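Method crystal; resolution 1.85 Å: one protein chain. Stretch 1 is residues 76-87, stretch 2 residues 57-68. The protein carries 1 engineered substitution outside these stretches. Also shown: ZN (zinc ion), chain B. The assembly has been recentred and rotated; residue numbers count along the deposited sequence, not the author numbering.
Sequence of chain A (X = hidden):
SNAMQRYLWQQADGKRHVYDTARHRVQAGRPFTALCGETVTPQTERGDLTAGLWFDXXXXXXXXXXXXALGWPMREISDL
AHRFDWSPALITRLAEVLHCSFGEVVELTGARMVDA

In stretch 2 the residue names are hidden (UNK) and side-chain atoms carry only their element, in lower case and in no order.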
# COMPACT_ATOMS: atom_id res chain seq x y z
N GLU A 76 10.27 12.31 5.56
CA GLU A 76 10.31 11.85 4.17
C GLU A 76 9.12 11.00 3.80
O GLU A 76 8.72 10.96 2.64
CB GLU A 76 11.55 11.01 3.91
CG GLU A 76 12.83 11.73 4.16
CD GLU A 76 14.00 10.86 3.83
OE1 GLU A 76 13.83 9.62 3.72
OE2 GLU A 76 15.10 11.42 3.65
N ILE A 77 8.59 10.25 4.75
CA ILE A 77 7.36 9.50 4.51
C ILE A 77 6.22 10.53 4.25
O ILE A 77 5.38 10.34 3.40
CB ILE A 77 7.02 8.55 5.69
CG1 ILE A 77 8.12 7.51 5.86
CG2 ILE A 77 5.72 7.84 5.43
CD1 ILE A 77 7.91 6.59 7.07
N SER A 78 6.25 11.64 4.98
CA SER A 78 5.21 12.62 4.85
C SER A 78 5.20 13.20 3.44
O SER A 78 4.13 13.30 2.83
CB SER A 78 5.37 13.72 5.88
OG SER A 78 4.27 14.59 5.78
N ASP A 79 6.38 13.55 2.91
CA ASP A 79 6.50 14.05 1.53
C ASP A 79 5.92 13.09 0.51
O ASP A 79 5.27 13.50 -0.44
CB ASP A 79 7.97 14.29 1.17
CG ASP A 79 8.53 15.51 1.85
OD1 ASP A 79 7.72 16.33 2.35
OD2 ASP A 79 9.78 15.65 1.88
N LEU A 80 6.17 11.81 0.72
CA LEU A 80 5.67 10.74 -0.13
C LEU A 80 4.12 10.72 -0.14
O LEU A 80 3.47 10.61 -1.18
CB LEU A 80 6.21 9.42 0.45
CG LEU A 80 5.89 8.11 -0.23
CD1 LEU A 80 6.41 8.19 -1.68
CD2 LEU A 80 6.53 6.93 0.54
N ALA A 81 3.54 10.80 1.05
CA ALA A 81 2.09 10.59 1.22
C ALA A 81 1.33 11.70 0.54
O ALA A 81 0.17 11.54 0.14
CB ALA A 81 1.75 10.55 2.70
N HIS A 82 1.99 12.84 0.40
CA HIS A 82 1.31 14.01 -0.09
C HIS A 82 0.82 13.80 -1.49
O HIS A 82 -0.09 14.49 -1.91
CB HIS A 82 2.18 15.26 0.05
CG HIS A 82 2.07 15.90 1.40
ND1 HIS A 82 2.12 15.18 2.58
CD2 HIS A 82 1.87 17.19 1.77
CE1 HIS A 82 1.98 16.00 3.61
NE2 HIS A 82 1.82 17.23 3.14
N ARG A 83 1.34 12.82 -2.23
CA ARG A 83 0.86 12.67 -3.60
C ARG A 83 -0.34 11.74 -3.80
O ARG A 83 -0.77 11.52 -4.95
CB ARG A 83 2.01 12.23 -4.49
CG ARG A 83 2.32 10.79 -4.40
CD ARG A 83 3.77 10.59 -4.72
NE ARG A 83 4.03 9.19 -5.02
CZ ARG A 83 5.23 8.70 -5.29
NH1 ARG A 83 5.36 7.41 -5.54
NH2 ARG A 83 6.29 9.51 -5.29
N PHE A 84 -0.92 11.20 -2.73
CA PHE A 84 -2.14 10.38 -2.84
C PHE A 84 -3.38 11.12 -2.34
O PHE A 84 -3.26 12.08 -1.59
CB PHE A 84 -1.96 9.08 -2.03
CG PHE A 84 -0.82 8.25 -2.50
CD1 PHE A 84 -0.91 7.59 -3.70
CD2 PHE A 84 0.32 8.08 -1.72
CE1 PHE A 84 0.12 6.80 -4.15
CE2 PHE A 84 1.36 7.31 -2.16
CZ PHE A 84 1.27 6.65 -3.38
N ASP A 85 -4.55 10.64 -2.75
CA ASP A 85 -5.83 11.05 -2.17
C ASP A 85 -6.19 10.09 -1.03
O ASP A 85 -6.11 8.89 -1.19
CB ASP A 85 -6.92 11.03 -3.24
CG ASP A 85 -6.61 11.97 -4.43
OD1 ASP A 85 -5.84 12.95 -4.23
OD2 ASP A 85 -7.11 11.71 -5.55
N TRP A 86 -6.58 10.63 0.11
CA TRP A 86 -6.74 9.85 1.32
C TRP A 86 -8.18 9.90 1.86
O TRP A 86 -8.62 10.89 2.46
CB TRP A 86 -5.82 10.40 2.39
CG TRP A 86 -4.37 10.15 2.12
CD1 TRP A 86 -3.46 11.00 1.53
CD2 TRP A 86 -3.68 8.98 2.47
NE1 TRP A 86 -2.22 10.40 1.50
CE2 TRP A 86 -2.33 9.16 2.08
CE3 TRP A 86 -4.06 7.80 3.07
CZ2 TRP A 86 -1.38 8.16 2.25
CZ3 TRP A 86 -3.11 6.82 3.27
CH2 TRP A 86 -1.78 7.00 2.85
N SER A 87 -8.91 8.82 1.64
CA SER A 87 -10.27 8.71 2.14
C SER A 87 -10.24 8.23 3.58
O SER A 87 -9.21 7.77 4.06
CB SER A 87 -11.04 7.71 1.31
OG SER A 87 -10.49 6.44 1.54
N UNK A 57 -3.74 2.69 -9.89
CA UNK A 57 -2.91 3.55 -9.07
C UNK A 57 -2.27 2.77 -7.93
O UNK A 57 -2.81 1.74 -7.50
N UNK A 58 -1.12 3.23 -7.43
CA UNK A 58 -0.54 2.59 -6.24
C UNK A 58 -1.46 2.68 -5.01
O UNK A 58 -2.14 3.68 -4.80
c UNK A 58 0.82 3.20 -5.91
o UNK A 58 2.25 2.89 -9.22
c UNK A 58 1.90 2.77 -6.85
o UNK A 58 1.52 4.72 -8.19
c UNK A 58 1.89 3.52 -8.18
N UNK A 59 -1.46 1.65 -4.19
CA UNK A 59 -2.18 1.63 -2.92
C UNK A 59 -1.48 2.61 -1.98
O UNK A 59 -0.29 2.45 -1.67
s UNK A 59 -2.86 0.19 -0.59
c UNK A 59 -2.14 0.20 -2.30
N UNK A 60 -2.16 3.69 -1.56
CA UNK A 60 -1.45 4.66 -0.70
C UNK A 60 -0.97 4.03 0.60
O UNK A 60 0.10 4.37 1.10
c UNK A 60 -3.52 4.15 -1.91
c UNK A 60 -2.53 5.73 -0.39
c UNK A 60 -3.46 5.65 -1.59
N UNK A 61 -1.77 3.12 1.17
CA UNK A 61 -1.40 2.56 2.47
C UNK A 61 -0.16 1.66 2.36
O UNK A 61 0.80 1.78 3.14
c UNK A 61 -2.59 1.75 3.04
c UNK A 61 -2.18 1.07 4.31
c UNK A 61 -3.78 2.74 3.28
N UNK A 62 -0.16 0.78 1.37
CA UNK A 62 1.00 -0.07 1.12
C UNK A 62 2.27 0.76 0.83
O UNK A 62 3.37 0.38 1.26
c UNK A 62 0.76 -0.99 -0.10
s UNK A 62 -0.19 -2.45 0.26
N UNK A 63 2.14 1.84 0.08
CA UNK A 63 3.31 2.66 -0.30
C UNK A 63 3.96 3.26 0.96
O UNK A 63 5.17 3.21 1.13
c UNK A 63 2.92 3.82 -1.28
c UNK A 63 4.19 4.68 -1.69
o UNK A 63 2.32 3.28 -2.49
N UNK A 64 3.13 3.83 1.85
CA UNK A 64 3.61 4.43 3.09
C UNK A 64 4.12 3.32 4.03
O UNK A 64 5.16 3.47 4.67
c UNK A 64 2.06 6.45 2.96
c UNK A 64 3.18 7.23 2.43
c UNK A 64 2.49 5.24 3.80
c UNK A 64 2.91 5.66 5.23
N UNK A 65 3.38 2.21 4.13
CA UNK A 65 3.83 1.07 4.97
C UNK A 65 5.22 0.57 4.54
O UNK A 65 6.08 0.30 5.38
c UNK A 65 2.83 -0.04 4.95
N UNK A 66 5.43 0.46 3.23
CA UNK A 66 6.74 0.06 2.68
C UNK A 66 7.85 1.06 3.05
O UNK A 66 8.93 0.67 3.58
c UNK A 66 8.54 -1.79 1.07
c UNK A 66 6.64 -0.08 1.15
c UNK A 66 7.95 -0.49 0.46
c UNK A 66 7.72 -0.68 -1.07
N UNK A 67 7.61 2.36 2.82
CA UNK A 67 8.61 3.36 3.25
C UNK A 67 8.95 3.20 4.73
O UNK A 67 10.09 3.26 5.14
c UNK A 67 8.10 4.78 2.99
N UNK A 68 7.93 3.03 5.56
CA UNK A 68 8.15 2.92 6.99
C UNK A 68 8.99 1.65 7.29
O UNK A 68 9.97 1.73 8.08
n UNK A 68 8.01 5.13 12.09
c UNK A 68 7.59 3.90 11.39
c UNK A 68 6.96 2.78 9.26
c UNK A 68 7.45 4.08 9.87
c UNK A 68 6.82 2.87 7.73
ZN ZN B . -2.39 -2.08 -0.17

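Position 57 has backbone atoms and nothing beyond CA, so it is Gly-57; an ideal CB would have room, with nothing of stretch 1 within 5.5 Å. Position 58 carries three carbons in a row, the third bearing two oxygens: a carboxylate one methylene longer than aspartate, hence Glu-58. Its CB lies 4.1 Å from Phe-84 CE1, and its backbone O is 3.9 Å from the same CE1.

At position 59 one carbon is followed by a sulfur that lies 2.4 Å from ZN, and CA-to-CB points away from stretch 1. This is Cys-59, whose SG is a zinc ligand. Position 60 has three carbons closing a ring onto the backbone N, which only proline does. Pro-60 sits between two aromatic residues: its CA stands 3.9 Å from the centroid of the Phe-84 ring, 8° off the normal, while its CB stands 3.8 Å from the centroid of the six-membered ring of Trp-86, 20° off the normal. Both are CH-pi contacts over a ring face.

Position 61 shows one carbon carrying two more, the fork of Val-61. CA-to-CB points away, yet CG2 still comes within 4.1 Å of Trp-86 CZ3. Position 62 again has a carbon and then a sulfur, here 2.3 Å from ZN, and is Cys-62. Its backbone N donates to Cys-59 SG at 3.4 Å with an angle of 173°, so that one sulfur both caps the helix and binds metal; two further zinc ligands come from elsewhere in the structure.

Position 63 has one carbon bearing an oxygen and a carbon, which identifies Thr-63. OG1 donates to Cys-59 O at 2.9 Å and lies 3.6 Å from Phe-84 CZ; CG2 is 3.9 Å from Leu-80 CD2. Position 64 has four carbons forked at the first, one arm two carbons long: Ile-64. Although its CA-to-CB bond points sideways, CD1 reaches Ala-81 CB at 3.6 Å, CG2 meets Ile-77 CG2 at 3.6 Å, and CG1 approaches the edge of the Trp-86 ring at CH2, 3.9 Å away.

Position 65 has a single carbon directed away from stretch 1, Ala-65. Position 66 has four carbons forked at the second, Leu-66, with no contact to stretch 1. Position 67, again with one carbon, is Ala-67; its CB points toward stretch 1 and lies 3.6 Å from Leu-80 CD2. Position 68 has four carbons in a row ending in nitrogen, Lys-68, whose CD lies 3.8 Å from Ile-77 CD1.

Helices 76-81 and 60-68 run nearly antiparallel, at 162°, with a closest axis approach of 10.0 Å. Across the two stretches the nearest CA atoms pair Ile-77 with Ala-67 and, past the helix in the turn, Phe-84 with Pro-60. No hydrogen bond crosses between the stretches, so packing carries the contact, which buries 596 Å² over both sides. Within stretch 1, Trp-86 NE1 donates to Ala-81 O at 3.0 Å and 173°, tying the indole back to the turn while its six-membered ring covers Pro-60.

Stretch 2, residues 57-68: GECPVCTIALAK
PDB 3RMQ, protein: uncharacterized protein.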